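Local coordinates for protein geranylgeranyl pyrophosphate synthase (Corynebacterium glutamicum, PDB 3LMD) that probably builds long-chain isoprenyl diphosphates, as a magnesium-dependent prenyltransferase of the FPP/GGPP synthase family, at residues P256-V264 with P290-L301. Residues are numbered along the deposited sequence; the frame is centred on the assembly and turned at random.
Sequences PGTDLREGV and PLEDDETVNHVL
Leu260 CD1 lies 3.6 Å from Leu301 CD2 and 4.0 Å from Val300 CG1, so a single methyl meets two successive residues of helix 294-301. Leu260 CG is anti to its carbonyl carbon, which carries the branch across although the CB itself does not face the partner. Leu291 CD1 adds a looser apolar contact to Leu260 CB, at 4.2 Å, while Val300 also packs on Leu283 and Ile286 of helix 278-286. The short helix 258-262 runs at 121° to helix 294-301, with axes 10.2 Å apart. In this all-helical prenyltransferase fold it follows helix 219-246, whose Asp244 accepts from Asp259 N; Leu301 directly precedes Glu302, which binds calcium in a structure of this protein, though no ion is bound to this chain here. A Schellman motif ends the short helix at Gly263, whose CA comes within 3.7 Å of Pro290 CA. There Leu291 N gives Arg261 O a weak, bent hydrogen bond (3.4 Å, 135°). Farther out, the extended Arg261 chain crosses Val297, whose CG2 sits over one guanidinium face, offset toward the rim. Arg261 NH1 and Asp294 OD1 form a salt bridge whose hydrogen bond is weak and long (3.5 Å), the carboxylate turned 85° from the guanidinium plane.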
loop_
_atom_site.group_PDB
_atom_site.type_symbol
_atom_site.label_atom_id
_atom_site.label_comp_id
_atom_site.label_asym_id
_atom_site.label_seq_id
_atom_site.Cartn_x
_atom_site.Cartn_y
_atom_site.Cartn_z
ATOM N N PRO A 256 33.699 -8.400 -7.082
ATOM C CA PRO A 256 33.454 -8.202 -5.662
ATOM C C PRO A 256 32.792 -9.377 -4.924
ATOM O O PRO A 256 33.273 -9.765 -3.862
ATOM C CB PRO A 256 32.558 -6.955 -5.653
ATOM C CG PRO A 256 33.106 -6.126 -6.805
ATOM C CD PRO A 256 33.757 -7.108 -7.793
ATOM N N GLY A 257 31.703 -9.929 -5.456
ATOM C CA GLY A 257 30.942 -10.960 -4.732
ATOM C C GLY A 257 30.191 -10.445 -3.500
ATOM O O GLY A 257 30.240 -11.044 -2.411
ATOM N N THR A 258 29.466 -9.342 -3.663
ATOM C CA THR A 258 28.812 -8.700 -2.521
ATOM C C THR A 258 27.573 -9.456 -1.985
ATOM O O THR A 258 27.276 -9.387 -0.792
ATOM C CB THR A 258 28.517 -7.203 -2.810
ATOM O OG1 THR A 258 27.355 -7.088 -3.636
ATOM C CG2 THR A 258 29.704 -6.560 -3.533
ATOM N N ASP A 259 26.867 -10.191 -2.850
ATOM C CA ASP A 259 25.753 -11.059 -2.400
ATOM C C ASP A 259 26.241 -12.113 -1.389
ATOM O O ASP A 259 25.593 -12.384 -0.366
ATOM C CB ASP A 259 25.089 -11.786 -3.588
ATOM C CG ASP A 259 24.258 -10.864 -4.477
ATOM O OD1 ASP A 259 23.615 -9.947 -3.935
ATOM O OD2 ASP A 259 24.230 -11.068 -5.723
ATOM N N LEU A 260 27.378 -12.727 -1.690
ATOM C CA LEU A 260 27.929 -13.761 -0.810
ATOM C C LEU A 260 28.083 -13.295 0.632
ATOM O O LEU A 260 27.660 -13.988 1.561
ATOM C CB LEU A 260 29.280 -14.244 -1.335
ATOM C CG LEU A 260 29.172 -15.113 -2.578
ATOM C CD1 LEU A 260 30.544 -15.307 -3.213
ATOM C CD2 LEU A 260 28.534 -16.437 -2.200
ATOM N N ARG A 261 28.707 -12.133 0.814
ATOM C CA ARG A 261 28.922 -11.566 2.150
ATOM C C ARG A 261 27.618 -11.494 2.956
ATOM O O ARG A 261 27.596 -11.776 4.157
ATOM C CB ARG A 261 29.569 -10.180 2.037
ATOM C CG ARG A 261 30.840 -10.162 1.189
ATOM C CD ARG A 261 31.506 -8.791 1.187
ATOM N NE ARG A 261 32.710 -8.739 0.354
ATOM C CZ ARG A 261 33.951 -8.910 0.812
ATOM N NH1 ARG A 261 34.165 -9.160 2.100
ATOM N NH2 ARG A 261 34.982 -8.840 -0.019
ATOM N N GLU A 262 26.530 -11.138 2.278
ATOM C CA GLU A 262 25.215 -11.040 2.905
ATOM C C GLU A 262 24.627 -12.384 3.294
ATOM O O GLU A 262 23.697 -12.443 4.091
ATOM C CB GLU A 262 24.231 -10.377 1.948
ATOM C CG GLU A 262 24.824 -9.285 1.093
ATOM C CD GLU A 262 24.501 -7.911 1.621
ATOM O OE1 GLU A 262 24.547 -7.730 2.857
ATOM O OE2 GLU A 262 24.193 -7.019 0.801
ATOM N N GLY A 263 25.137 -13.468 2.715
ATOM C CA GLY A 263 24.479 -14.765 2.882
ATOM C C GLY A 263 23.363 -14.935 1.859
ATOM O O GLY A 263 22.465 -15.768 2.033
ATOM N N VAL A 264 23.411 -14.126 0.795
ATOM C CA VAL A 264 22.491 -14.272 -0.351
ATOM C C VAL A 264 23.168 -15.116 -1.462
ATOM O O VAL A 264 24.087 -14.641 -2.128
ATOM C CB VAL A 264 22.067 -12.891 -0.929
ATOM C CG1 VAL A 264 21.121 -13.064 -2.092
ATOM C CG2 VAL A 264 21.417 -12.012 0.159
ATOM N N PRO A 290 26.336 -16.117 6.101
ATOM C CA PRO A 290 27.097 -15.005 5.548
ATOM C C PRO A 290 28.573 -15.150 5.842
ATOM O O PRO A 290 28.967 -15.815 6.797
ATOM C CB PRO A 290 26.530 -13.787 6.278
ATOM C CG PRO A 290 25.247 -14.199 6.765
ATOM C CD PRO A 290 25.317 -15.655 7.044
ATOM N N LEU A 291 29.378 -14.512 5.009
ATOM C CA LEU A 291 30.824 -14.582 5.118
ATOM C C LEU A 291 31.449 -13.227 5.409
ATOM O O LEU A 291 30.846 -12.192 5.174
ATOM C CB LEU A 291 31.414 -15.110 3.823
ATOM C CG LEU A 291 30.633 -16.198 3.105
ATOM C CD1 LEU A 291 31.166 -16.328 1.719
ATOM C CD2 LEU A 291 30.718 -17.492 3.832
ATOM N N GLU A 292 32.672 -13.247 5.927
ATOM C CA GLU A 292 33.090 -12.291 6.946
ATOM C C GLU A 292 34.368 -11.567 6.533
ATOM O O GLU A 292 34.395 -10.341 6.437
ATOM C CB GLU A 292 33.293 -12.993 8.289
ATOM C CG GLU A 292 32.008 -13.496 8.928
ATOM C CD GLU A 292 31.176 -12.376 9.520
ATOM O OE1 GLU A 292 31.584 -11.815 10.559
ATOM O OE2 GLU A 292 30.113 -12.057 8.948
ATOM N N ASP A 293 35.424 -12.336 6.291
ATOM C CA ASP A 293 36.683 -11.779 5.808
ATOM C C ASP A 293 36.796 -11.902 4.293
ATOM O O ASP A 293 36.250 -12.828 3.693
ATOM C CB ASP A 293 37.868 -12.471 6.482
ATOM C CG ASP A 293 37.539 -13.879 6.938
ATOM O OD1 ASP A 293 37.644 -14.153 8.152
ATOM O OD2 ASP A 293 37.176 -14.713 6.082
ATOM N N ASP A 294 37.507 -10.962 3.679
ATOM C CA ASP A 294 37.820 -11.044 2.257
ATOM C C ASP A 294 38.421 -12.400 1.903
ATOM O O ASP A 294 38.400 -12.815 0.744
ATOM C CB ASP A 294 38.778 -9.921 1.855
ATOM C CG ASP A 294 38.353 -8.570 2.393
ATOM O OD1 ASP A 294 37.415 -8.525 3.217
ATOM O OD2 ASP A 294 38.956 -7.552 1.993
ATOM N N GLU A 295 38.957 -13.085 2.908
ATOM C CA GLU A 295 39.737 -14.290 2.680
ATOM C C GLU A 295 38.814 -15.434 2.317
ATOM O O GLU A 295 39.043 -16.126 1.335
ATOM C CB GLU A 295 40.549 -14.655 3.922
ATOM C CG GLU A 295 41.821 -15.435 3.623
ATOM C CD GLU A 295 42.817 -15.364 4.769
ATOM O OE1 GLU A 295 42.466 -15.790 5.892
ATOM O OE2 GLU A 295 43.951 -14.878 4.550
ATOM N N THR A 296 37.777 -15.622 3.128
ATOM C CA THR A 296 36.797 -16.665 2.915
ATOM C C THR A 296 35.950 -16.355 1.672
ATOM O O THR A 296 35.671 -17.241 0.862
ATOM C CB THR A 296 35.899 -16.835 4.148
ATOM O OG1 THR A 296 36.713 -17.106 5.296
ATOM C CG2 THR A 296 34.929 -17.987 3.957
ATOM N N VAL A 297 35.562 -15.093 1.510
ATOM C CA VAL A 297 34.833 -14.670 0.320
ATOM C C VAL A 297 35.639 -14.962 -0.940
ATOM O O VAL A 297 35.136 -15.586 -1.879
ATOM C CB VAL A 297 34.469 -13.167 0.366
ATOM C CG1 VAL A 297 34.058 -12.671 -1.011
ATOM C CG2 VAL A 297 33.368 -12.927 1.382
ATOM N N ASN A 298 36.891 -14.507 -0.950
ATOM C CA ASN A 298 37.792 -14.742 -2.056
ATOM C C ASN A 298 37.956 -16.244 -2.373
ATOM O O ASN A 298 38.028 -16.639 -3.534
ATOM C CB ASN A 298 39.155 -14.117 -1.752
ATOM C CG ASN A 298 40.095 -14.165 -2.936
ATOM O OD1 ASN A 298 39.777 -13.664 -4.016
ATOM N ND2 ASN A 298 41.266 -14.764 -2.742
ATOM N N HIS A 299 38.027 -17.067 -1.337
ATOM C CA HIS A 299 38.235 -18.493 -1.519
ATOM C C HIS A 299 36.968 -19.092 -2.154
ATOM O O HIS A 299 37.045 -19.881 -3.086
ATOM C CB HIS A 299 38.568 -19.163 -0.177
ATOM C CG HIS A 299 38.787 -20.644 -0.274
ATOM N ND1 HIS A 299 39.661 -21.209 -1.178
ATOM C CD2 HIS A 299 38.244 -21.674 0.419
ATOM C CE1 HIS A 299 39.642 -22.526 -1.044
ATOM N NE2 HIS A 299 38.787 -22.835 -0.084
ATOM N N VAL A 300 35.805 -18.693 -1.654
ATOM C CA VAL A 300 34.533 -19.105 -2.243
ATOM C C VAL A 300 34.402 -18.692 -3.716
ATOM O O VAL A 300 34.038 -19.509 -4.564
ATOM C CB VAL A 300 33.342 -18.584 -1.444
ATOM C CG1 VAL A 300 32.020 -18.921 -2.174
ATOM C CG2 VAL A 300 33.357 -19.186 -0.060
ATOM N N LEU A 301 34.711 -17.436 -4.025
ATOM C CA LEU A 301 34.706 -16.981 -5.417
ATOM C C LEU A 301 35.651 -17.816 -6.285
ATOM O O LEU A 301 35.384 -18.055 -7.454
ATOM C CB LEU A 301 35.099 -15.499 -5.510
ATOM C CG LEU A 301 34.094 -14.477 -4.955
ATOM C CD1 LEU A 301 34.730 -13.078 -4.840
ATOM C CD2 LEU A 301 32.821 -14.426 -5.808
#